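Local coordinates for sensor histidine kinase (Pseudomonas syringae pv. tomato, PDB 3CIT), which probably acts as a phosphorelay sensor kinase in two-component signalling and is represented here by its GAF domain alone, at residues R10-T20 with D127-L137; V44-W54 with S111-S120. All coordinates share one frame; numbering follows the deposited sequence. Where two conformers were deposited one is given.

Interaction 1 (R10-T20 with D127-L137); sequences RAARLRLLVDT and DGEDIESLQLL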
loop_
_atom_site.group_PDB
_atom_site.type_symbol
_atom_site.label_atom_id
_atom_site.label_comp_id
_atom_site.label_asym_id
_atom_site.label_seq_id
_atom_site.Cartn_x
_atom_site.Cartn_y
_atom_site.Cartn_z
ATOM N N ARG A 10 17.330 2.355 -7.993
ATOM C CA ARG A 10 16.685 3.273 -7.086
ATOM C C ARG A 10 16.922 4.724 -7.536
ATOM O O ARG A 10 16.014 5.538 -7.467
ATOM C CB ARG A 10 17.095 3.001 -5.640
ATOM C CG ARG A 10 16.349 1.771 -5.094
ATOM C CD ARG A 10 16.915 1.193 -3.769
ATOM N NE ARG A 10 15.846 0.443 -3.097
ATOM C CZ ARG A 10 16.009 -0.361 -2.045
ATOM N NH1 ARG A 10 14.940 -0.933 -1.509
ATOM N NH2 ARG A 10 17.187 -0.524 -1.484
ATOM N N ALA A 11 18.112 5.040 -8.023
ATOM C CA ALA A 11 18.353 6.369 -8.614
ATOM C C ALA A 11 17.392 6.658 -9.775
ATOM O O ALA A 11 16.824 7.760 -9.853
ATOM C CB ALA A 11 19.852 6.525 -9.055
ATOM N N ALA A 12 17.161 5.672 -10.648
ATOM C CA ALA A 12 16.232 5.815 -11.799
ATOM C C ALA A 12 14.776 6.056 -11.378
ATOM O O ALA A 12 14.053 6.884 -11.983
ATOM C CB ALA A 12 16.312 4.581 -12.711
ATOM N N ARG A 13 14.349 5.354 -10.324
ATOM C CA ARG A 13 13.005 5.546 -9.725
ATOM C C ARG A 13 12.864 6.938 -9.138
ATOM O O ARG A 13 11.864 7.623 -9.378
ATOM C CB ARG A 13 12.749 4.504 -8.642
ATOM C CG ARG A 13 12.632 3.103 -9.185
ATOM C CD ARG A 13 12.746 2.018 -8.117
ATOM N NE ARG A 13 12.851 0.742 -8.812
ATOM C CZ ARG A 13 13.639 -0.277 -8.514
ATOM N NH1 ARG A 13 14.330 -0.330 -7.396
ATOM N NH2 ARG A 13 13.634 -1.324 -9.319
ATOM N N LEU A 14 13.896 7.385 -8.415
ATOM C CA LEU A 14 13.896 8.747 -7.871
ATOM C C LEU A 14 13.882 9.815 -8.966
ATOM O O LEU A 14 13.159 10.801 -8.858
ATOM C CB LEU A 14 15.067 8.947 -6.917
ATOM C CG LEU A 14 14.889 8.169 -5.595
ATOM C CD1 LEU A 14 16.223 8.106 -4.844
ATOM C CD2 LEU A 14 13.863 8.826 -4.713
ATOM N N ARG A 15 14.674 9.629 -10.015
ATOM C CA ARG A 15 14.657 10.578 -11.133
ATOM C C ARG A 15 13.266 10.681 -11.725
ATOM O O ARG A 15 12.790 11.777 -11.985
ATOM C CB ARG A 15 15.647 10.177 -12.221
ATOM C CG ARG A 15 17.077 10.301 -11.841
ATOM C CD ARG A 15 17.972 10.276 -13.115
ATOM N NE ARG A 15 18.046 8.939 -13.731
ATOM C CZ ARG A 15 18.853 7.950 -13.328
ATOM N NH1 ARG A 15 19.682 8.101 -12.299
ATOM N NH2 ARG A 15 18.849 6.796 -13.981
ATOM N N LEU A 16 12.624 9.539 -11.961
ATOM C CA LEU A 16 11.274 9.486 -12.543
ATOM C C LEU A 16 10.310 10.318 -11.696
ATOM O O LEU A 16 9.561 11.168 -12.211
ATOM C CB LEU A 16 10.759 8.035 -12.638
ATOM C CG LEU A 16 9.295 7.799 -13.095
ATOM C CD1 LEU A 16 9.142 8.021 -14.624
ATOM C CD2 LEU A 16 8.767 6.431 -12.679
ATOM N N LEU A 17 10.345 10.077 -10.403
ATOM C CA LEU A 17 9.440 10.721 -9.462
ATOM C C LEU A 17 9.718 12.230 -9.284
ATOM O O LEU A 17 8.806 13.035 -9.423
ATOM C CB LEU A 17 9.508 10.010 -8.098
ATOM C CG LEU A 17 8.929 8.593 -8.070
ATOM C CD1 LEU A 17 9.305 7.871 -6.810
ATOM C CD2 LEU A 17 7.431 8.703 -8.249
ATOM N N VAL A 18 10.954 12.592 -8.960
ATOM C CA VAL A 18 11.315 13.992 -8.763
ATOM C C VAL A 18 11.145 14.775 -10.054
ATOM O O VAL A 18 10.472 15.812 -10.069
ATOM C CB VAL A 18 12.712 14.143 -8.121
ATOM C CG1 VAL A 18 13.194 15.635 -8.125
ATOM C CG2 VAL A 18 12.692 13.556 -6.677
ATOM N N ASP A 19 11.688 14.271 -11.153
ATOM C CA ASP A 19 11.629 14.998 -12.404
ATOM C C ASP A 19 10.193 15.158 -12.914
ATOM O O ASP A 19 9.794 16.256 -13.325
ATOM C CB ASP A 19 12.496 14.322 -13.463
ATOM C CG ASP A 19 13.980 14.457 -13.171
ATOM O OD1 ASP A 19 14.336 15.152 -12.193
ATOM O OD2 ASP A 19 14.799 13.892 -13.929
ATOM N N THR A 20 9.414 14.082 -12.886
ATOM C CA THR A 20 8.030 14.162 -13.376
ATOM C C THR A 20 7.131 14.952 -12.402
ATOM O O THR A 20 6.274 15.749 -12.807
ATOM C CB THR A 20 7.446 12.777 -13.657
ATOM O OG1 THR A 20 8.382 11.999 -14.417
ATOM C CG2 THR A 20 6.102 12.893 -14.457
ATOM N N ASP A 127 9.420 -5.181 -11.474
ATOM C CA ASP A 127 9.929 -5.263 -10.123
ATOM C C ASP A 127 9.018 -4.474 -9.184
ATOM O O ASP A 127 8.509 -3.409 -9.544
ATOM C CB ASP A 127 11.352 -4.718 -10.103
ATOM C CG ASP A 127 12.343 -5.618 -10.866
ATOM O OD1 ASP A 127 11.965 -6.730 -11.326
ATOM O OD2 ASP A 127 13.518 -5.203 -10.985
ATOM N N GLY A 128 8.803 -4.986 -7.983
ATOM C CA GLY A 128 7.887 -4.367 -7.047
ATOM C C GLY A 128 8.143 -2.892 -6.816
ATOM O O GLY A 128 7.194 -2.107 -6.716
ATOM N N GLU A 129 9.405 -2.486 -6.749
ATOM C CA GLU A 129 9.664 -1.084 -6.461
ATOM C C GLU A 129 9.496 -0.163 -7.695
ATOM O O GLU A 129 9.315 1.052 -7.551
ATOM C CB GLU A 129 11.018 -0.911 -5.808
ATOM C CG GLU A 129 10.957 0.059 -4.715
ATOM C CD GLU A 129 12.224 0.129 -3.960
ATOM O OE1 GLU A 129 13.307 0.202 -4.590
ATOM O OE2 GLU A 129 12.104 0.098 -2.723
ATOM N N ASP A 130 9.569 -0.735 -8.893
ATOM C CA ASP A 130 9.082 -0.046 -10.087
ATOM C C ASP A 130 7.578 0.175 -9.992
ATOM O O ASP A 130 7.092 1.257 -10.273
ATOM C CB ASP A 130 9.420 -0.807 -11.383
ATOM C CG ASP A 130 10.873 -0.725 -11.774
ATOM O OD1 ASP A 130 11.622 0.098 -11.200
ATOM O OD2 ASP A 130 11.243 -1.454 -12.707
ATOM N N ILE A 131 6.843 -0.868 -9.608
ATOM C CA ILE A 131 5.406 -0.766 -9.439
ATOM C C ILE A 131 5.019 0.276 -8.389
ATOM O O ILE A 131 4.168 1.127 -8.652
ATOM C CB ILE A 131 4.776 -2.129 -9.105
ATOM C CG1 ILE A 131 4.906 -3.072 -10.309
ATOM C CG2 ILE A 131 3.253 -1.930 -8.730
ATOM C CD1 ILE A 131 4.405 -4.497 -10.063
ATOM N N GLU A 132 5.697 0.248 -7.236
ATOM C CA GLU A 132 5.471 1.236 -6.197
ATOM C C GLU A 132 5.757 2.681 -6.646
ATOM O O GLU A 132 5.035 3.590 -6.283
ATOM C CB GLU A 132 6.342 0.936 -4.976
ATOM C CG GLU A 132 5.954 -0.241 -4.170
ATOM C CD GLU A 132 6.829 -0.317 -2.888
ATOM O OE1 GLU A 132 7.985 -0.671 -2.975
ATOM O OE2 GLU A 132 6.330 -0.009 -1.816
ATOM N N SER A 133 6.807 2.873 -7.433
ATOM C CA SER A 133 7.143 4.179 -7.988
ATOM C C SER A 133 6.061 4.646 -8.964
ATOM O O SER A 133 5.631 5.806 -8.904
ATOM C CB SER A 133 8.538 4.121 -8.643
ATOM O OG SER A 133 9.498 3.787 -7.671
ATOM N N LEU A 134 5.609 3.760 -9.859
ATOM C CA LEU A 134 4.520 4.101 -10.781
ATOM C C LEU A 134 3.226 4.413 -10.037
ATOM O O LEU A 134 2.512 5.326 -10.429
ATOM C CB LEU A 134 4.272 2.990 -11.813
ATOM C CG LEU A 134 5.439 2.747 -12.773
ATOM C CD1 LEU A 134 5.159 1.616 -13.733
ATOM C CD2 LEU A 134 5.768 4.021 -13.559
ATOM N N GLN A 135 2.927 3.674 -8.975
ATOM C CA GLN A 135 1.769 3.985 -8.144
ATOM C C GLN A 135 1.871 5.383 -7.530
ATOM O O GLN A 135 0.908 6.151 -7.524
ATOM C CB GLN A 135 1.556 2.925 -7.050
ATOM C CG GLN A 135 0.323 3.262 -6.173
ATOM C CD GLN A 135 -1.027 3.337 -6.983
ATOM O OE1 GLN A 135 -1.542 4.446 -7.370
ATOM N NE2 GLN A 135 -1.584 2.152 -7.251
ATOM N N LEU A 136 3.039 5.743 -7.009
ATOM C CA LEU A 136 3.213 7.118 -6.523
ATOM C C LEU A 136 3.086 8.155 -7.650
ATOM O O LEU A 136 2.509 9.229 -7.469
ATOM C CB LEU A 136 4.549 7.286 -5.795
ATOM C CG LEU A 136 4.791 8.682 -5.197
ATOM C CD1 LEU A 136 3.687 9.044 -4.167
ATOM C CD2 LEU A 136 6.180 8.750 -4.552
ATOM N N LEU A 137 3.665 7.886 -8.811
ATOM C CA LEU A 137 3.491 8.813 -9.957
ATOM C C LEU A 137 1.984 9.045 -10.278
ATOM O O LEU A 137 1.549 10.193 -10.545
ATOM C CB LEU A 137 4.190 8.259 -11.178
ATOM C CG LEU A 137 4.400 9.205 -12.333
ATOM C CD1 LEU A 137 5.159 10.436 -11.816
ATOM C CD2 LEU A 137 5.221 8.435 -13.389
HETATM O O HOH W 1 13.818 -2.260 -12.166
HETATM O O HOH W 2 15.213 -3.881 -8.697
#
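R13 reaches from helix 10-20 across to helix 128-137 and meets acidic and polar side chains along its length. The two segments, from the first and last helices of the GAF domain, run side by side and almost parallel (5°), their axes 9.9 Å apart. CB and CG of R13 both lie against the hydroxyl of S133, CB at 3.5 Å from its OG, and that hydroxyl is turned back onto E129 O, which lies 3.6 Å from R13 CD. With CG beside the backbone N (chi1 -67°) and the chain extended beyond it, the guanidinium is delivered side-on to D130: NE bonds OD1 at 2.8 Å and 162°, and NH2 shares that oxygen from the same face of the carboxylate. E129 CB covers one guanidinium face. NH1 makes a weak bond to E129 OE1, and two waters link NH2 to D127 OD2, one held only weakly by NH2 but also bonded to D130 OD2.

E129, in the conformer described, is also gripped by R10, whose NE meets OE1 at 3.0 Å while NH1 takes OE2, so the charges form one network. It extends between molecules: R10 binds P126 O of the third subunit and E129 pairs with R15 of the second.

Past this charged end the contact turns apolar. L17 CD2 sits 3.9 Å from L136 CD2, and L16 CD2 the same distance from L134 CD2. R13 and L16 also rest on F43 of helix 29-43, while L134 reaches L100 and L102 of strand 98-105, placing helix 128-156 against N-terminal helix and sheet alike.

Interaction 2 (V44-W54 with S111-S120); sequences VAMDHGLLLEW and SFGTLVLANS. With GOL (glycerol), chain E.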
loop_
_atom_site.group_PDB
_atom_site.type_symbol
_atom_site.label_atom_id
_atom_site.label_comp_id
_atom_site.label_asym_id
_atom_site.label_seq_id
_atom_site.Cartn_x
_atom_site.Cartn_y
_atom_site.Cartn_z
ATOM N N VAL A 44 8.764 1.005 -17.551
ATOM C CA VAL A 44 8.660 -0.448 -17.381
ATOM C C VAL A 44 8.575 -1.207 -18.711
ATOM O O VAL A 44 8.221 -2.383 -18.727
ATOM C CB VAL A 44 7.491 -0.845 -16.424
ATOM C CG1 VAL A 44 7.821 -0.471 -14.950
ATOM C CG2 VAL A 44 6.152 -0.272 -16.906
ATOM N N ALA A 45 8.912 -0.522 -19.799
ATOM C CA ALA A 45 8.984 -1.091 -21.131
ATOM C C ALA A 45 7.653 -1.770 -21.500
ATOM O O ALA A 45 7.643 -2.870 -22.031
ATOM C CB ALA A 45 10.159 -2.092 -21.204
HETATM N N MSE A 46 6.544 -1.110 -21.199
HETATM C CA MSE A 46 5.220 -1.604 -21.608
HETATM C C MSE A 46 4.721 -0.740 -22.767
HETATM O O MSE A 46 4.736 0.480 -22.673
HETATM C CB MSE A 46 4.279 -1.621 -20.389
HETATM C CG MSE A 46 4.797 -2.653 -19.345
HETATM SE SE MSE A 46 3.661 -2.917 -17.782
HETATM C CE MSE A 46 2.096 -3.786 -18.558
ATOM N N ASP A 47 4.323 -1.390 -23.860
ATOM C CA ASP A 47 4.138 -0.706 -25.139
ATOM C C ASP A 47 2.789 -0.058 -25.382
ATOM O O ASP A 47 2.620 0.582 -26.413
ATOM C CB ASP A 47 4.574 -1.577 -26.343
ATOM C CG ASP A 47 3.789 -2.861 -26.505
ATOM O OD1 ASP A 47 2.842 -3.172 -25.730
ATOM O OD2 ASP A 47 4.105 -3.595 -27.480
ATOM N N HIS A 48 1.853 -0.189 -24.432
ATOM C CA HIS A 48 0.529 0.441 -24.530
ATOM C C HIS A 48 0.120 1.002 -23.183
ATOM O O HIS A 48 0.576 0.535 -22.136
ATOM C CB HIS A 48 -0.547 -0.571 -24.958
ATOM C CG HIS A 48 -0.441 -1.020 -26.379
ATOM N ND1 HIS A 48 0.475 -1.958 -26.798
ATOM C CD2 HIS A 48 -1.157 -0.676 -27.479
ATOM C CE1 HIS A 48 0.345 -2.143 -28.103
ATOM N NE2 HIS A 48 -0.624 -1.361 -28.545
ATOM N N GLY A 49 -0.777 1.978 -23.213
ATOM C CA GLY A 49 -1.346 2.475 -21.990
ATOM C C GLY A 49 -2.486 3.407 -22.243
ATOM O O GLY A 49 -2.659 3.955 -23.346
ATOM N N LEU A 50 -3.311 3.559 -21.233
ATOM C CA LEU A 50 -4.294 4.607 -21.262
ATOM C C LEU A 50 -4.544 5.140 -19.852
ATOM O O LEU A 50 -4.122 4.552 -18.850
ATOM C CB LEU A 50 -5.562 4.119 -21.984
ATOM C CG LEU A 50 -6.281 2.886 -21.502
ATOM C CD1 LEU A 50 -6.998 3.194 -20.224
ATOM C CD2 LEU A 50 -7.275 2.367 -22.567
ATOM N N LEU A 51 -5.215 6.277 -19.807
ATOM C CA LEU A 51 -5.705 6.854 -18.575
ATOM C C LEU A 51 -7.233 6.925 -18.635
ATOM O O LEU A 51 -7.816 7.406 -19.614
ATOM C CB LEU A 51 -5.106 8.241 -18.382
ATOM C CG LEU A 51 -5.483 8.951 -17.097
ATOM C CD1 LEU A 51 -4.951 8.171 -15.818
ATOM C CD2 LEU A 51 -4.932 10.374 -17.137
ATOM N N LEU A 52 -7.871 6.413 -17.585
ATOM C CA LEU A 52 -9.318 6.403 -17.465
ATOM C C LEU A 52 -9.684 7.330 -16.331
ATOM O O LEU A 52 -9.046 7.292 -15.288
ATOM C CB LEU A 52 -9.805 5.011 -17.105
ATOM C CG LEU A 52 -9.567 3.913 -18.116
ATOM C CD1 LEU A 52 -10.179 2.599 -17.591
ATOM C CD2 LEU A 52 -10.150 4.312 -19.500
ATOM N N GLU A 53 -10.711 8.144 -16.519
ATOM C CA GLU A 53 -11.223 8.995 -15.459
ATOM C C GLU A 53 -12.750 8.971 -15.450
ATOM O O GLU A 53 -13.387 8.821 -16.495
ATOM C CB GLU A 53 -10.721 10.419 -15.614
ATOM C CG GLU A 53 -9.226 10.564 -15.338
ATOM C CD GLU A 53 -8.713 11.915 -15.771
ATOM O OE1 GLU A 53 -9.214 12.916 -15.241
ATOM O OE2 GLU A 53 -7.809 11.959 -16.631
ATOM N N TRP A 54 -13.321 9.066 -14.258
ATOM C CA TRP A 54 -14.786 9.045 -14.081
ATOM C C TRP A 54 -15.207 9.991 -12.954
ATOM O O TRP A 54 -14.412 10.361 -12.126
ATOM C CB TRP A 54 -15.268 7.622 -13.807
ATOM C CG TRP A 54 -14.554 6.931 -12.686
ATOM C CD1 TRP A 54 -14.804 7.054 -11.345
ATOM C CD2 TRP A 54 -13.480 6.021 -12.811
ATOM N NE1 TRP A 54 -13.928 6.282 -10.627
ATOM C CE2 TRP A 54 -13.099 5.636 -11.501
ATOM C CE3 TRP A 54 -12.774 5.504 -13.898
ATOM C CZ2 TRP A 54 -12.081 4.738 -11.265
ATOM C CZ3 TRP A 54 -11.768 4.589 -13.661
ATOM C CH2 TRP A 54 -11.414 4.234 -12.348
ATOM N N SER A 111 -11.478 6.392 -5.599
ATOM C CA SER A 111 -10.604 6.558 -6.767
ATOM C C SER A 111 -11.458 7.131 -7.892
ATOM O O SER A 111 -12.578 6.641 -8.109
ATOM C CB SER A 111 -10.019 5.212 -7.173
ATOM O OG SER A 111 -9.299 5.307 -8.402
ATOM N N PHE A 112 -10.937 8.114 -8.619
ATOM C CA PHE A 112 -11.614 8.718 -9.773
ATOM C C PHE A 112 -10.991 8.371 -11.125
ATOM O O PHE A 112 -11.346 8.943 -12.152
ATOM C CB PHE A 112 -11.677 10.234 -9.606
ATOM C CG PHE A 112 -10.330 10.933 -9.624
ATOM C CD1 PHE A 112 -9.735 11.305 -10.811
ATOM C CD2 PHE A 112 -9.700 11.268 -8.443
ATOM C CE1 PHE A 112 -8.512 12.011 -10.812
ATOM C CE2 PHE A 112 -8.488 11.965 -8.438
ATOM C CZ PHE A 112 -7.882 12.299 -9.618
ATOM N N GLY A 113 -10.048 7.450 -11.143
ATOM C CA GLY A 113 -9.457 7.035 -12.398
ATOM C C GLY A 113 -8.428 5.964 -12.176
ATOM O O GLY A 113 -8.183 5.572 -11.030
ATOM N N THR A 114 -7.878 5.469 -13.280
ATOM C CA THR A 114 -6.854 4.437 -13.276
ATOM C C THR A 114 -5.894 4.691 -14.396
ATOM O O THR A 114 -6.319 4.924 -15.533
ATOM C CB THR A 114 -7.380 3.003 -13.559
ATOM O OG1 THR A 114 -8.683 2.858 -13.015
ATOM C CG2 THR A 114 -6.422 2.043 -12.941
ATOM N N LEU A 115 -4.606 4.646 -14.075
ATOM C CA LEU A 115 -3.575 4.568 -15.085
ATOM C C LEU A 115 -3.448 3.092 -15.463
ATOM O O LEU A 115 -3.280 2.232 -14.577
ATOM C CB LEU A 115 -2.278 5.177 -14.512
ATOM C CG LEU A 115 -1.056 5.362 -15.390
ATOM C CD1 LEU A 115 -1.405 6.280 -16.555
ATOM C CD2 LEU A 115 0.158 5.923 -14.532
ATOM N N VAL A 116 -3.573 2.785 -16.752
ATOM C CA VAL A 116 -3.615 1.426 -17.235
ATOM C C VAL A 116 -2.409 1.268 -18.151
ATOM O O VAL A 116 -2.327 1.928 -19.192
ATOM C CB VAL A 116 -4.919 1.104 -18.013
ATOM C CG1 VAL A 116 -4.944 -0.419 -18.515
ATOM C CG2 VAL A 116 -6.203 1.382 -17.178
ATOM N N LEU A 117 -1.447 0.449 -17.748
ATOM C CA LEU A 117 -0.322 0.117 -18.606
ATOM C C LEU A 117 -0.552 -1.292 -19.110
ATOM O O LEU A 117 -1.095 -2.147 -18.393
ATOM C CB LEU A 117 1.000 0.181 -17.825
ATOM C CG LEU A 117 1.223 1.426 -16.949
ATOM C CD1 LEU A 117 2.679 1.399 -16.336
ATOM C CD2 LEU A 117 0.939 2.682 -17.700
ATOM N N ALA A 118 -0.138 -1.565 -20.346
ATOM C CA ALA A 118 -0.416 -2.856 -20.947
ATOM C C ALA A 118 0.677 -3.211 -21.917
ATOM O O ALA A 118 1.320 -2.322 -22.454
ATOM C CB ALA A 118 -1.772 -2.835 -21.672
ATOM N N ASN A 119 0.891 -4.496 -22.156
ATOM C CA ASN A 119 1.930 -4.915 -23.079
ATOM C C ASN A 119 1.380 -5.916 -24.095
ATOM O O ASN A 119 0.529 -6.747 -23.769
ATOM C CB ASN A 119 3.115 -5.497 -22.307
ATOM C CG ASN A 119 4.406 -5.441 -23.096
ATOM O OD1 ASN A 119 4.817 -4.351 -23.550
ATOM N ND2 ASN A 119 5.034 -6.630 -23.339
ATOM N N SER A 120 1.890 -5.835 -25.330
ATOM C CA SER A 120 1.441 -6.692 -26.413
ATOM C C SER A 120 1.901 -8.132 -26.299
ATOM O O SER A 120 1.339 -8.992 -26.962
ATOM C CB SER A 120 1.921 -6.127 -27.750
ATOM O OG SER A 120 3.339 -6.069 -27.775
HETATM C C1 GOL E . 7.957 -6.428 -25.693
HETATM O O1 GOL E . 7.744 -6.758 -24.312
HETATM C C2 GOL E . 7.068 -5.252 -26.044
HETATM O O2 GOL E . 7.289 -4.682 -27.336
HETATM C C3 GOL E . 7.490 -4.310 -24.962
HETATM O O3 GOL E . 6.767 -3.186 -25.011
#
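W54 folds back over strand 111-119, and its indole, brought there by CG lying between the backbone N and the carbonyl carbon (chi1 52°), supplies the aromatic part of the contact. G113 CA stands over the six-membered ring, 3.5 Å from its centroid, in a CH-pi contact, with F112 CA over the five-membered ring. NE1 bonds S111 O at 2.9 Å, tilted from the ring plane, and T114 OG1 lies in that plane at the rim, 3.1 Å from CH2.

The backbone bonds join neighbours in the five-stranded antiparallel sheet of the GAF fold, flanked by strands 61-66 and 98-105. H48 with A118, L50 with V116 and L52 with T114 are hydrogen-bonded pairs, alternating with the non-hydrogen-bonded G49 with L117, L51 with L115 and E53 with G113.

Among apolar side chains, L50 and V116 lie side by side, L50 CD1 3.6 Å from V116 CG2. On the other face, L115 meets V36 and L37 of helix 29-43. The selenomethionine M46 bends its CE to within 3.6 Å of A118 CA.

Polar side chains gather at the D47 end. D47 OD2 receives S120 OG at 2.6 Å on its syn lone pair; OD1 takes S120 N on the syn side and H48 ND1, at 2.9 Å, from 73° above the carboxylate plane. N119 OD1 accepts from D47 N and from O3 of a glycerol, probably a crystallisation additive.

Three donors from two residues therefore hold the D47 carboxylate, consistent with its being ionised. With H48 NE2 bonded to S68, both ring nitrogens have partners, which should fix the imidazole's rotation.

From the N terminus, helix 3-26 supplies the first half of interaction 1; after helix 29-43, residues 44-54 open interaction 2, which closes a loop of 56 residues when strand 111-119 returns between strands 48-53 and 98-105. After a short connection the chain enters helix 128-156, whose start closes the wider loop of interaction 1, so the strand pairing is nested inside the helix pairing. The two meet chiefly at L134, whose CD1 is 3.6 Å from both V44 CG1 and L117 CD1, with D130 also resting on V44. Interaction 1 thus joins the two terminal helices, interaction 2 central strands, and L134 bridges helix and sheet.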